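Local structure of dihydroorotase (Campylobacter jejuni subsp. jejuni, 3PNU) at residues Asn29-His34 against Leu316-Asp321; Phe54-Ile59 against Thr90-Leu95; Ile216-Val221 against Lys233-Arg238; Asp164-Phe169 against Glu188-Lys193. The protein probably catalyses the reversible cyclisation of carbamoyl aspartate to dihydroorotate, a step of de novo pyrimidine synthesis, with two zinc ions in each subunit. All coordinates share one frame; numbering follows the deposited sequence.

Interactions 1 and 4 each carry a histidine of the binuclear zinc centre of this TIM-barrel hydrolase. Interactions 1 and 2, with centres 9 Å apart, share a parallel sheet: strand 31-35 lies beside strand 56-59, and the backbone V58 N to D32 O distance is 2.9 Å. Interactions 3 and 4, with centres 12 Å apart, lie on the other side of the chain's centre, where K237 NZ approaches T191 OG1 to 2.9 Å; both reach the second subunit. Although the centres of interactions 1 and 4 are 27 Å apart, they meet at the metals: H34 and H189 bind different zinc ions, water 2 bridges the two, and H34 ND1 is 2.8 Å from E188 OE1.

Interaction 1: Asn29-His34 against Leu316-Asp321. With ZN (zinc ion), chain D.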
loop_
_atom_site.group_PDB
_atom_site.type_symbol
_atom_site.label_atom_id
_atom_site.label_comp_id
_atom_site.label_asym_id
_atom_site.label_seq_id
_atom_site.Cartn_x
_atom_site.Cartn_y
_atom_site.Cartn_z
ATOM N N ASN A 29 -0.302 -32.609 16.577
ATOM C CA ASN A 29 0.868 -31.804 16.927
ATOM C C ASN A 29 1.141 -30.597 16.007
ATOM O O ASN A 29 2.224 -30.474 15.442
ATOM C CB ASN A 29 2.121 -32.705 16.989
ATOM C CG ASN A 29 2.078 -33.719 18.146
ATOM O OD1 ASN A 29 1.526 -33.450 19.211
ATOM N ND2 ASN A 29 2.690 -34.882 17.935
ATOM N N PRO A 30 0.156 -29.710 15.851
ATOM C CA PRO A 30 0.366 -28.526 15.025
ATOM C C PRO A 30 1.485 -27.654 15.557
ATOM O O PRO A 30 1.612 -27.428 16.765
ATOM C CB PRO A 30 -0.965 -27.766 15.126
ATOM C CG PRO A 30 -1.652 -28.331 16.323
ATOM C CD PRO A 30 -1.193 -29.745 16.431
ATOM N N LEU A 31 2.293 -27.159 14.642
ATOM C CA LEU A 31 3.388 -26.308 15.008
ATOM C C LEU A 31 3.250 -24.958 14.336
ATOM O O LEU A 31 2.903 -24.886 13.166
ATOM C CB LEU A 31 4.683 -26.987 14.583
ATOM C CG LEU A 31 4.978 -28.270 15.365
ATOM C CD1 LEU A 31 6.033 -29.153 14.677
ATOM C CD2 LEU A 31 5.401 -27.908 16.775
ATOM N N ASP A 32 3.487 -23.889 15.090
ATOM C CA ASP A 32 3.503 -22.551 14.517
ATOM C C ASP A 32 4.962 -22.166 14.519
ATOM O O ASP A 32 5.511 -21.803 15.565
ATOM C CB ASP A 32 2.658 -21.537 15.299
ATOM C CG ASP A 32 2.710 -20.116 14.659
ATOM O OD1 ASP A 32 3.563 -19.885 13.771
ATOM O OD2 ASP A 32 1.910 -19.235 15.033
ATOM N N MET A 33 5.604 -22.244 13.350
ATOM C CA MET A 33 7.063 -21.972 13.264
ATOM C C MET A 33 7.496 -20.508 13.156
ATOM O O MET A 33 8.674 -20.230 12.898
ATOM C CB MET A 33 7.683 -22.802 12.143
ATOM C CG MET A 33 7.391 -24.312 12.289
ATOM S SD MET A 33 7.985 -25.036 13.846
ATOM C CE MET A 33 9.764 -25.016 13.630
ATOM N N HIS A 34 6.574 -19.574 13.380
ATOM C CA HIS A 34 6.923 -18.150 13.355
ATOM C C HIS A 34 5.875 -17.367 14.145
ATOM O O HIS A 34 4.835 -17.043 13.606
ATOM C CB HIS A 34 6.990 -17.638 11.898
ATOM C CG HIS A 34 7.546 -16.257 11.767
ATOM N ND1 HIS A 34 8.706 -15.985 11.071
ATOM C CD2 HIS A 34 7.116 -15.068 12.263
ATOM C CE1 HIS A 34 8.954 -14.686 11.128
ATOM N NE2 HIS A 34 8.008 -14.107 11.848
ATOM N N LEU A 316 11.937 -33.918 15.296
ATOM C CA LEU A 316 11.286 -33.641 16.545
ATOM C C LEU A 316 10.532 -34.881 17.013
ATOM O O LEU A 316 10.138 -35.732 16.210
ATOM C CB LEU A 316 10.308 -32.486 16.384
ATOM C CG LEU A 316 10.873 -31.195 15.818
ATOM C CD1 LEU A 316 9.734 -30.210 15.698
ATOM C CD2 LEU A 316 12.004 -30.636 16.659
ATOM N N LYS A 317 10.342 -34.963 18.322
ATOM C CA LYS A 317 9.604 -36.036 18.934
ATOM C C LYS A 317 8.772 -35.478 20.074
ATOM O O LYS A 317 9.129 -34.448 20.650
ATOM C CB LYS A 317 10.564 -37.123 19.414
ATOM C CG LYS A 317 11.125 -37.895 18.261
ATOM C CD LYS A 317 11.873 -39.119 18.688
ATOM C CE LYS A 317 12.191 -39.946 17.469
ATOM N NZ LYS A 317 10.950 -40.379 16.774
ATOM N N PHE A 318 7.676 -36.158 20.402
ATOM C CA PHE A 318 6.774 -35.692 21.463
ATOM C C PHE A 318 6.482 -36.746 22.547
ATOM O O PHE A 318 6.133 -37.881 22.237
ATOM C CB PHE A 318 5.458 -35.255 20.832
ATOM C CG PHE A 318 5.630 -34.294 19.687
ATOM C CD1 PHE A 318 5.575 -32.915 19.896
ATOM C CD2 PHE A 318 5.856 -34.769 18.394
ATOM C CE1 PHE A 318 5.739 -32.029 18.837
ATOM C CE2 PHE A 318 6.016 -33.885 17.335
ATOM C CZ PHE A 318 5.959 -32.513 17.558
ATOM N N LYS A 319 6.625 -36.354 23.817
ATOM C CA LYS A 319 6.328 -37.253 24.940
ATOM C C LYS A 319 4.883 -37.732 24.817
ATOM O O LYS A 319 4.591 -38.906 25.014
ATOM C CB LYS A 319 6.602 -36.578 26.289
ATOM C CG LYS A 319 8.098 -36.371 26.564
ATOM C CD LYS A 319 8.379 -35.662 27.901
ATOM C CE LYS A 319 9.882 -35.405 28.071
ATOM N NZ LYS A 319 10.229 -34.573 29.283
ATOM N N GLU A 320 3.980 -36.817 24.490
ATOM C CA GLU A 320 2.594 -37.187 24.227
ATOM C C GLU A 320 1.986 -36.236 23.202
ATOM O O GLU A 320 2.148 -35.024 23.289
ATOM C CB GLU A 320 1.750 -37.276 25.496
ATOM C CG GLU A 320 1.671 -36.017 26.337
ATOM C CD GLU A 320 0.698 -36.171 27.511
ATOM O OE1 GLU A 320 -0.074 -37.164 27.519
ATOM O OE2 GLU A 320 0.700 -35.297 28.416
ATOM N N ASP A 321 1.304 -36.814 22.222
ATOM C CA ASP A 321 0.706 -36.063 21.149
ATOM C C ASP A 321 -0.421 -35.151 21.612
ATOM O O ASP A 321 -1.123 -35.441 22.573
ATOM C CB ASP A 321 0.156 -37.017 20.078
ATOM C CG ASP A 321 1.250 -37.862 19.400
ATOM O OD1 ASP A 321 0.885 -38.829 18.693
ATOM O OD2 ASP A 321 2.461 -37.574 19.565
HETATM ZN ZN ZN D . 7.933 -12.051 12.324
HETATM O O HOH W 1 2.203 -32.611 21.430
HETATM O O HOH W 2 7.661 -10.773 10.301
#
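N29 lays its amide over one face of the F318 ring, the two planes only 25° apart. Its ND2 is 3.2 Å above the ring plane and displaced toward the rim, while CB makes a CH-pi contact 4.1 Å from the ring centroid. The arrangement depends on the N29 side chain leaving with CG beside the backbone N (chi1 -67°). D321 is turned differently: its carboxylate stands 85° to the amide, and the bond from N29 ND2 to D321 OD2, 3.2 Å long, reaches the oxygen from above the carboxylate plane. The other end of the amide, OD1, accepts from the backbone N of K322, and water 1 donates to it and to E320 O.

The contact joins the start of the first barrel strand, 31-35, to the loop between helix 299-314 and strand 323-327. Here L31 and L316 meet tip to tip, CD1 to CD1 at 4.0 Å, and L31 CD1 also sits at the edge of the F318 ring, near its plane. Farther along, D32 OD1 accepts from H34 N (3.1 Å) in an Asx turn. H34 NE2 then binds one zinc ion at 2.1 Å, a metal also held by H36, D261 and carboxylated K116.

Interaction 2: Phe54-Ile59 against Thr90-Leu95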
loop_
_atom_site.group_PDB
_atom_site.type_symbol
_atom_site.label_atom_id
_atom_site.label_comp_id
_atom_site.label_asym_id
_atom_site.label_seq_id
_atom_site.Cartn_x
_atom_site.Cartn_y
_atom_site.Cartn_z
ATOM N N PHE A 54 -1.817 -24.901 19.530
ATOM C CA PHE A 54 -0.537 -25.472 19.083
ATOM C C PHE A 54 0.211 -26.187 20.194
ATOM O O PHE A 54 0.091 -25.830 21.352
ATOM C CB PHE A 54 0.341 -24.368 18.442
ATOM C CG PHE A 54 -0.218 -23.847 17.147
ATOM C CD1 PHE A 54 0.168 -24.402 15.940
ATOM C CD2 PHE A 54 -1.165 -22.838 17.138
ATOM C CE1 PHE A 54 -0.372 -23.948 14.734
ATOM C CE2 PHE A 54 -1.706 -22.372 15.936
ATOM C CZ PHE A 54 -1.309 -22.928 14.737
ATOM N N CYS A 55 0.973 -27.216 19.834
ATOM C CA CYS A 55 1.766 -27.943 20.829
ATOM C C CYS A 55 3.106 -27.256 21.048
ATOM O O CYS A 55 3.762 -27.478 22.077
ATOM C CB CYS A 55 1.980 -29.407 20.434
ATOM S SG CYS A 55 2.968 -29.679 18.980
ATOM N N ALA A 56 3.501 -26.419 20.081
ATOM C CA ALA A 56 4.766 -25.675 20.148
ATOM C C ALA A 56 4.812 -24.538 19.109
ATOM O O ALA A 56 4.086 -24.555 18.115
ATOM C CB ALA A 56 5.975 -26.637 19.944
ATOM N N ALA A 57 5.681 -23.561 19.341
ATOM C CA ALA A 57 5.810 -22.438 18.412
ATOM C C ALA A 57 7.178 -21.810 18.503
ATOM O O ALA A 57 7.738 -21.713 19.593
ATOM C CB ALA A 57 4.747 -21.408 18.695
ATOM N N VAL A 58 7.742 -21.419 17.356
ATOM C CA VAL A 58 9.013 -20.712 17.367
ATOM C C VAL A 58 8.654 -19.301 17.833
ATOM O O VAL A 58 7.788 -18.656 17.234
ATOM C CB VAL A 58 9.701 -20.659 15.992
ATOM C CG1 VAL A 58 10.982 -19.860 16.101
ATOM C CG2 VAL A 58 9.995 -22.059 15.466
ATOM N N ILE A 59 9.304 -18.846 18.908
ATOM C CA ILE A 59 9.043 -17.539 19.519
ATOM C C ILE A 59 10.103 -16.561 19.051
ATOM O O ILE A 59 11.302 -16.734 19.353
ATOM C CB ILE A 59 9.089 -17.632 21.064
ATOM C CG1 ILE A 59 8.266 -18.838 21.555
ATOM C CG2 ILE A 59 8.629 -16.300 21.731
ATOM C CD1 ILE A 59 6.846 -18.855 21.070
ATOM N N THR A 90 4.985 -26.166 24.079
ATOM C CA THR A 90 6.419 -25.944 24.199
ATOM C C THR A 90 6.878 -24.762 23.324
ATOM O O THR A 90 6.853 -24.838 22.100
ATOM C CB THR A 90 7.218 -27.195 23.804
ATOM O OG1 THR A 90 6.804 -28.306 24.613
ATOM C CG2 THR A 90 8.719 -26.953 23.975
ATOM N N PRO A 91 7.307 -23.669 23.959
ATOM C CA PRO A 91 7.787 -22.518 23.218
ATOM C C PRO A 91 9.200 -22.766 22.737
ATOM O O PRO A 91 10.058 -23.101 23.543
ATOM C CB PRO A 91 7.778 -21.410 24.270
ATOM C CG PRO A 91 8.031 -22.136 25.573
ATOM C CD PRO A 91 7.399 -23.476 25.425
ATOM N N LEU A 92 9.442 -22.617 21.437
ATOM C CA LEU A 92 10.775 -22.840 20.881
ATOM C C LEU A 92 11.468 -21.487 20.804
ATOM O O LEU A 92 11.175 -20.670 19.946
ATOM C CB LEU A 92 10.662 -23.507 19.520
ATOM C CG LEU A 92 9.935 -24.851 19.556
ATOM C CD1 LEU A 92 9.573 -25.314 18.158
ATOM C CD2 LEU A 92 10.792 -25.892 20.267
ATOM N N MET A 93 12.423 -21.281 21.689
ATOM C CA MET A 93 13.069 -19.989 21.851
ATOM C C MET A 93 14.147 -19.645 20.833
ATOM O O MET A 93 14.831 -20.523 20.314
ATOM C CB MET A 93 13.695 -19.915 23.260
ATOM C CG MET A 93 12.758 -20.347 24.387
ATOM S SD MET A 93 11.278 -19.361 24.491
ATOM C CE MET A 93 12.000 -17.807 25.068
ATOM N N THR A 94 14.295 -18.346 20.571
ATOM C CA THR A 94 15.326 -17.876 19.675
ATOM C C THR A 94 16.011 -16.635 20.211
ATOM O O THR A 94 15.438 -15.869 20.992
ATOM C CB THR A 94 14.765 -17.444 18.303
ATOM O OG1 THR A 94 13.893 -16.314 18.486
ATOM C CG2 THR A 94 14.035 -18.577 17.605
ATOM N N LEU A 95 17.238 -16.445 19.753
ATOM C CA LEU A 95 18.009 -15.260 20.032
ATOM C C LEU A 95 18.001 -14.386 18.777
ATOM O O LEU A 95 17.841 -14.872 17.639
ATOM C CB LEU A 95 19.466 -15.595 20.368
ATOM C CG LEU A 95 19.769 -16.281 21.696
ATOM C CD1 LEU A 95 21.244 -16.448 21.827
ATOM C CD2 LEU A 95 19.228 -15.452 22.855
HETATM O O HOH W 3 12.918 -16.153 21.699
#
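The beta-alpha-beta unit of strand 56-59, helix 70-84 and strand 90-93 brings C55 O to T90 N, 2.7 Å apart, at the start of a parallel ladder. T90 O next accepts from A57 N in a longer bond of 3.3 Å, then A57 O takes L92 N at 2.7 Å, and L92 O takes I59 N at 2.8 Å. This alternation of partners is the parallel pattern, and the short strand axes run 26° apart.

In this barrel wall the two faces are distinct. I59, P91 and M93 share one, where I59 and P91 lie side by side, CG1 to CB at 3.8 Å, and helix 70-84 packs against I59 and M93 through Y76, I80, L73 and K77. V58 and L92 take the other. V58 holds CG1 anti to its own N (chi1 178°), which carries that methyl to T94 CG2 at 3.6 Å; the two side chains cross at about a right angle, and both touch L153 of strand 152-154. Past the ladder, T94 chi1 of 64° sets OG1 between N and the carbonyl carbon, from where it donates to I59 O at 2.8 Å. Water 3 also donates to I59 O, and accepts from T94 N.

Interaction 3: Ile216-Val221 against Lys233-Arg238; sequences ITLDDV and KPIAKR
A236 CB makes the tight part of this contact, wedged against I216 CG1 and the carbonyl carbon of T217, each at 3.6 Å. Beside it, L218 N donates to K237 O at 2.8 Å; the bond is nearly straight (170°) and arrives in the carbonyl plane on a lone pair. L218, with CG anti to its N (chi1 -171°), sends CD1 across I235 to meet CG1 at 3.7 Å.

Packing is looser at the margins. V221 CG1 only reaches I235 CD1 at 4.4 Å; the CB of R238 points away from 216-221, and its guanidinium forms a salt bridge with D164 of the second subunit. D219 faces the same interface, its OD1 accepting from V162 N of that subunit.

T217 is the N-cap of helix 218-223 and forms a capping box with D220: T217 N gives D220 OD2 a 2.9 Å bond, while T217 OG1 accepts a weak capping bond from D219 N. K237 NZ donates to I235 O at 2.7 Å and also bonds T191. The first turn of a helix has N-H groups without acceptors inside it; K237 O supplies one for L218, a backbone acceptor beside those of T217 and D220.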
loop_
_atom_site.group_PDB
_atom_site.type_symbol
_atom_site.label_atom_id
_atom_site.label_comp_id
_atom_site.label_asym_id
_atom_site.label_seq_id
_atom_site.Cartn_x
_atom_site.Cartn_y
_atom_site.Cartn_z
ATOM N N ILE A 216 -4.434 -13.198 0.757
ATOM C CA ILE A 216 -4.487 -11.831 0.215
ATOM C C ILE A 216 -3.393 -11.451 -0.800
ATOM O O ILE A 216 -2.360 -12.122 -0.904
ATOM C CB ILE A 216 -4.443 -10.791 1.368
ATOM C CG1 ILE A 216 -3.041 -10.672 1.957
ATOM C CG2 ILE A 216 -5.469 -11.146 2.453
ATOM C CD1 ILE A 216 -2.909 -9.623 3.012
ATOM N N THR A 217 -3.660 -10.381 -1.551
ATOM C CA THR A 217 -2.694 -9.774 -2.475
ATOM C C THR A 217 -2.684 -8.283 -2.153
ATOM O O THR A 217 -3.479 -7.814 -1.338
ATOM C CB THR A 217 -3.046 -9.924 -3.963
ATOM O OG1 THR A 217 -4.136 -9.051 -4.296
ATOM C CG2 THR A 217 -3.363 -11.359 -4.321
ATOM N N LEU A 218 -1.793 -7.531 -2.798
ATOM C CA LEU A 218 -1.733 -6.082 -2.577
ATOM C C LEU A 218 -3.108 -5.413 -2.794
ATOM O O LEU A 218 -3.436 -4.445 -2.122
ATOM C CB LEU A 218 -0.691 -5.433 -3.502
ATOM C CG LEU A 218 -0.375 -3.959 -3.219
ATOM C CD1 LEU A 218 0.220 -3.805 -1.815
ATOM C CD2 LEU A 218 0.570 -3.378 -4.272
ATOM N N ASP A 219 -3.891 -5.917 -3.737
ATOM C CA ASP A 219 -5.231 -5.359 -4.009
ATOM C C ASP A 219 -6.135 -5.298 -2.764
ATOM O O ASP A 219 -6.908 -4.355 -2.618
ATOM C CB ASP A 219 -5.936 -6.135 -5.129
ATOM C CG ASP A 219 -5.417 -5.790 -6.513
ATOM O OD1 ASP A 219 -4.724 -4.767 -6.671
ATOM O OD2 ASP A 219 -5.718 -6.535 -7.460
ATOM N N ASP A 220 -6.017 -6.276 -1.870
ATOM C CA ASP A 220 -6.819 -6.316 -0.648
ATOM C C ASP A 220 -6.367 -5.258 0.304
ATOM O O ASP A 220 -7.160 -4.750 1.088
ATOM C CB ASP A 220 -6.700 -7.687 0.029
ATOM C CG ASP A 220 -7.221 -8.801 -0.845
ATOM O OD1 ASP A 220 -8.387 -8.713 -1.263
ATOM O OD2 ASP A 220 -6.482 -9.767 -1.116
ATOM N N VAL A 221 -5.085 -4.914 0.238
ATOM C CA VAL A 221 -4.533 -3.918 1.126
ATOM C C VAL A 221 -4.760 -2.490 0.630
ATOM O O VAL A 221 -5.052 -1.609 1.432
ATOM C CB VAL A 221 -3.004 -4.127 1.340
ATOM C CG1 VAL A 221 -2.464 -3.125 2.361
ATOM C CG2 VAL A 221 -2.707 -5.530 1.806
ATOM N N LYS A 233 4.513 -6.818 6.962
ATOM C CA LYS A 233 5.786 -6.939 6.311
ATOM C C LYS A 233 6.140 -8.430 6.323
ATOM O O LYS A 233 6.063 -9.076 7.369
ATOM C CB LYS A 233 6.833 -6.104 7.052
ATOM C CG LYS A 233 6.508 -4.599 7.008
ATOM C CD LYS A 233 7.552 -3.758 7.723
ATOM C CE LYS A 233 7.175 -2.238 7.774
ATOM N NZ LYS A 233 7.289 -1.558 6.464
ATOM N N PRO A 234 6.487 -9.003 5.160
ATOM C CA PRO A 234 6.552 -8.388 3.843
ATOM C C PRO A 234 5.164 -8.172 3.293
ATOM O O PRO A 234 4.270 -8.989 3.490
ATOM C CB PRO A 234 7.304 -9.427 3.008
ATOM C CG PRO A 234 7.949 -10.339 4.019
ATOM C CD PRO A 234 7.004 -10.378 5.130
ATOM N N ILE A 235 4.995 -7.061 2.604
ATOM C CA ILE A 235 3.731 -6.681 2.024
ATOM C C ILE A 235 3.155 -7.777 1.131
ATOM O O ILE A 235 3.895 -8.499 0.464
ATOM C CB ILE A 235 3.928 -5.372 1.186
ATOM C CG1 ILE A 235 2.589 -4.768 0.804
ATOM C CG2 ILE A 235 4.838 -5.602 -0.060
ATOM C CD1 ILE A 235 1.798 -4.311 2.007
ATOM N N ALA A 236 1.838 -7.913 1.122
ATOM C CA ALA A 236 1.200 -8.871 0.224
ATOM C C ALA A 236 1.511 -8.389 -1.200
ATOM O O ALA A 236 1.488 -7.191 -1.477
ATOM C CB ALA A 236 -0.285 -8.938 0.454
ATOM N N LYS A 237 1.765 -9.313 -2.108
ATOM C CA LYS A 237 2.183 -8.938 -3.460
ATOM C C LYS A 237 1.190 -9.296 -4.570
ATOM O O LYS A 237 0.006 -9.003 -4.438
ATOM C CB LYS A 237 3.615 -9.477 -3.694
ATOM C CG LYS A 237 4.602 -8.827 -2.669
ATOM C CD LYS A 237 5.970 -9.321 -2.715
ATOM C CE LYS A 237 6.834 -8.623 -1.684
ATOM N NZ LYS A 237 6.424 -8.872 -0.299
ATOM N N ARG A 238 1.657 -9.910 -5.653
ATOM C CA ARG A 238 0.811 -10.183 -6.793
ATOM C C ARG A 238 0.089 -11.510 -6.795
ATOM O O ARG A 238 0.401 -12.425 -6.020
ATOM C CB ARG A 238 1.651 -10.091 -8.076
ATOM C CG ARG A 238 2.176 -8.705 -8.357
ATOM C CD ARG A 238 3.086 -8.667 -9.570
ATOM N NE ARG A 238 3.426 -7.280 -9.876
ATOM C CZ ARG A 238 2.760 -6.499 -10.720
ATOM N NH1 ARG A 238 1.705 -6.960 -11.391
ATOM N NH2 ARG A 238 3.156 -5.239 -10.900
#

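Interaction 4: Asp164-Phe169 against Glu188-Lys193. With ZN (zinc ion), chain C.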
loop_
_atom_site.group_PDB
_atom_site.type_symbol
_atom_site.label_atom_id
_atom_site.label_comp_id
_atom_site.label_asym_id
_atom_site.label_seq_id
_atom_site.Cartn_x
_atom_site.Cartn_y
_atom_site.Cartn_z
ATOM N N ASP A 164 9.733 -4.749 -4.059
ATOM C CA ASP A 164 10.892 -5.553 -4.485
ATOM C C ASP A 164 11.820 -5.991 -3.344
ATOM O O ASP A 164 12.832 -6.640 -3.573
ATOM C CB ASP A 164 11.772 -4.727 -5.431
ATOM C CG ASP A 164 11.050 -4.259 -6.686
ATOM O OD1 ASP A 164 10.019 -4.831 -7.088
ATOM O OD2 ASP A 164 11.570 -3.313 -7.300
ATOM N N ARG A 165 11.490 -5.644 -2.120
ATOM C CA ARG A 165 12.379 -5.949 -1.019
ATOM C C ARG A 165 12.713 -7.409 -0.872
ATOM O O ARG A 165 13.874 -7.740 -0.600
ATOM C CB ARG A 165 11.824 -5.416 0.289
ATOM C CG ARG A 165 11.811 -3.937 0.335
ATOM C CD ARG A 165 11.162 -3.425 1.579
ATOM N NE ARG A 165 11.230 -1.980 1.587
ATOM C CZ ARG A 165 10.581 -1.198 2.435
ATOM N NH1 ARG A 165 9.797 -1.724 3.368
ATOM N NH2 ARG A 165 10.714 0.125 2.337
ATOM N N GLU A 166 11.723 -8.280 -1.059
ATOM C CA GLU A 166 11.970 -9.711 -0.904
ATOM C C GLU A 166 12.688 -10.304 -2.122
ATOM O O GLU A 166 13.680 -11.035 -1.961
ATOM C CB GLU A 166 10.700 -10.492 -0.590
ATOM C CG GLU A 166 10.944 -11.983 -0.496
ATOM C CD GLU A 166 9.711 -12.771 -0.094
ATOM O OE1 GLU A 166 9.502 -13.848 -0.687
ATOM O OE2 GLU A 166 8.952 -12.313 0.796
ATOM N N SER A 167 12.208 -10.013 -3.323
ATOM C CA SER A 167 12.876 -10.555 -4.495
ATOM C C SER A 167 14.317 -10.095 -4.580
ATOM O O SER A 167 15.167 -10.857 -4.991
ATOM C CB SER A 167 12.143 -10.200 -5.769
ATOM O OG SER A 167 10.909 -10.896 -5.798
ATOM N N ASN A 168 14.602 -8.861 -4.175
ATOM C CA ASN A 168 15.978 -8.386 -4.228
ATOM C C ASN A 168 16.835 -9.044 -3.162
ATOM O O ASN A 168 18.068 -9.033 -3.257
ATOM C CB ASN A 168 16.061 -6.841 -4.126
ATOM C CG ASN A 168 15.356 -6.145 -5.273
ATOM O OD1 ASN A 168 14.899 -6.786 -6.207
ATOM N ND2 ASN A 168 15.253 -4.836 -5.195
ATOM N N PHE A 169 16.198 -9.616 -2.145
ATOM C CA PHE A 169 16.939 -10.281 -1.073
ATOM C C PHE A 169 17.382 -11.700 -1.509
ATOM O O PHE A 169 18.194 -12.334 -0.866
ATOM C CB PHE A 169 16.096 -10.357 0.188
ATOM C CG PHE A 169 16.901 -10.614 1.421
ATOM C CD1 PHE A 169 17.407 -9.553 2.153
ATOM C CD2 PHE A 169 17.186 -11.897 1.825
ATOM C CE1 PHE A 169 18.168 -9.780 3.276
ATOM C CE2 PHE A 169 17.950 -12.134 2.946
ATOM C CZ PHE A 169 18.445 -11.082 3.675
ATOM N N GLU A 188 12.017 -16.973 6.218
ATOM C CA GLU A 188 10.732 -16.744 6.900
ATOM C C GLU A 188 9.716 -16.026 6.064
ATOM O O GLU A 188 10.062 -15.272 5.148
ATOM C CB GLU A 188 10.938 -15.969 8.195
ATOM C CG GLU A 188 11.731 -16.747 9.232
ATOM C CD GLU A 188 11.012 -18.021 9.699
ATOM O OE1 GLU A 188 9.749 -18.119 9.602
ATOM O OE2 GLU A 188 11.729 -18.917 10.177
ATOM N N HIS A 189 8.444 -16.248 6.411
ATOM C CA HIS A 189 7.291 -15.672 5.703
ATOM C C HIS A 189 7.558 -15.268 4.254
ATOM O O HIS A 189 7.568 -14.089 3.916
ATOM C CB HIS A 189 6.707 -14.497 6.465
ATOM C CG HIS A 189 7.722 -13.532 6.981
ATOM N ND1 HIS A 189 8.642 -12.912 6.168
ATOM C CD2 HIS A 189 7.929 -13.042 8.228
ATOM C CE1 HIS A 189 9.402 -12.112 6.900
ATOM N NE2 HIS A 189 8.977 -12.160 8.148
ATOM N N ILE A 190 7.776 -16.240 3.388
ATOM C CA ILE A 190 8.017 -15.898 1.995
ATOM C C ILE A 190 6.717 -15.434 1.380
ATOM O O ILE A 190 5.625 -15.906 1.749
ATOM C CB ILE A 190 8.643 -17.014 1.195
ATOM C CG1 ILE A 190 7.733 -18.252 1.112
ATOM C CG2 ILE A 190 10.013 -17.379 1.804
ATOM C CD1 ILE A 190 8.236 -19.297 0.039
ATOM N N THR A 191 6.841 -14.504 0.444
ATOM C CA THR A 191 5.699 -13.883 -0.193
ATOM C C THR A 191 5.825 -13.689 -1.691
ATOM O O THR A 191 4.985 -13.049 -2.278
ATOM C CB THR A 191 5.529 -12.494 0.398
ATOM O OG1 THR A 191 6.694 -11.713 0.090
ATOM C CG2 THR A 191 5.347 -12.577 1.944
ATOM N N THR A 192 6.866 -14.232 -2.300
ATOM C CA THR A 192 7.106 -14.045 -3.710
ATOM C C THR A 192 7.370 -15.344 -4.444
ATOM O O THR A 192 7.873 -16.327 -3.880
ATOM C CB THR A 192 8.381 -13.215 -3.934
ATOM O OG1 THR A 192 9.507 -13.930 -3.406
ATOM C CG2 THR A 192 8.286 -11.826 -3.272
ATOM N N LYS A 193 7.062 -15.334 -5.726
ATOM C CA LYS A 193 7.337 -16.470 -6.576
ATOM C C LYS A 193 8.856 -16.653 -6.650
ATOM O O LYS A 193 9.355 -17.769 -6.730
ATOM C CB LYS A 193 6.741 -16.224 -7.948
ATOM C CG LYS A 193 6.900 -17.380 -8.940
ATOM C CD LYS A 193 6.101 -17.101 -10.188
ATOM C CE LYS A 193 6.323 -18.162 -11.252
ATOM N NZ LYS A 193 5.497 -17.882 -12.463
HETATM ZN ZN ZN C . 9.588 -11.064 9.761
HETATM O O HOH W 2 7.661 -10.773 10.301
#
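E166 reaches T191 and T192 with an extended side chain, approaching T192 from the opposite direction. CG lies anti to its backbone N (chi1 177°), and the early carbons run past the T192 methyl: E166 CB is 3.8 Å from T192 CG2, with CG similarly spaced and CD 3.4 Å from T191 N. At the tip, E166 OE1 takes two donors. T191 N meets its syn lone pair at 3.0 Å along a nearly straight path (169°), while T192 OG1, 2.7 Å away, arrives from above the carboxylate plane. E166 OE2 faces the T191 hydroxyl, at a separation too short to be taken literally at this resolution.

These residues lie in the loops after strands 152-154 and 185-187 of the barrel. In the second loop, H189 NE2 binds a zinc ion at 2.0 Å, a metal also held by H155, carboxylated K116 and water 2. T192 is also the N-cap of helix 193-201, its OG1 accepting from L195 N.

The T192 hydroxyl thus gives its proton to E166 and accepts at the helix start, which fixes its rotation. Two firm bonds to OE1 satisfy a buried carboxylate oxygen, and this donor-rich setting would be expected to favour the ionised form of E166.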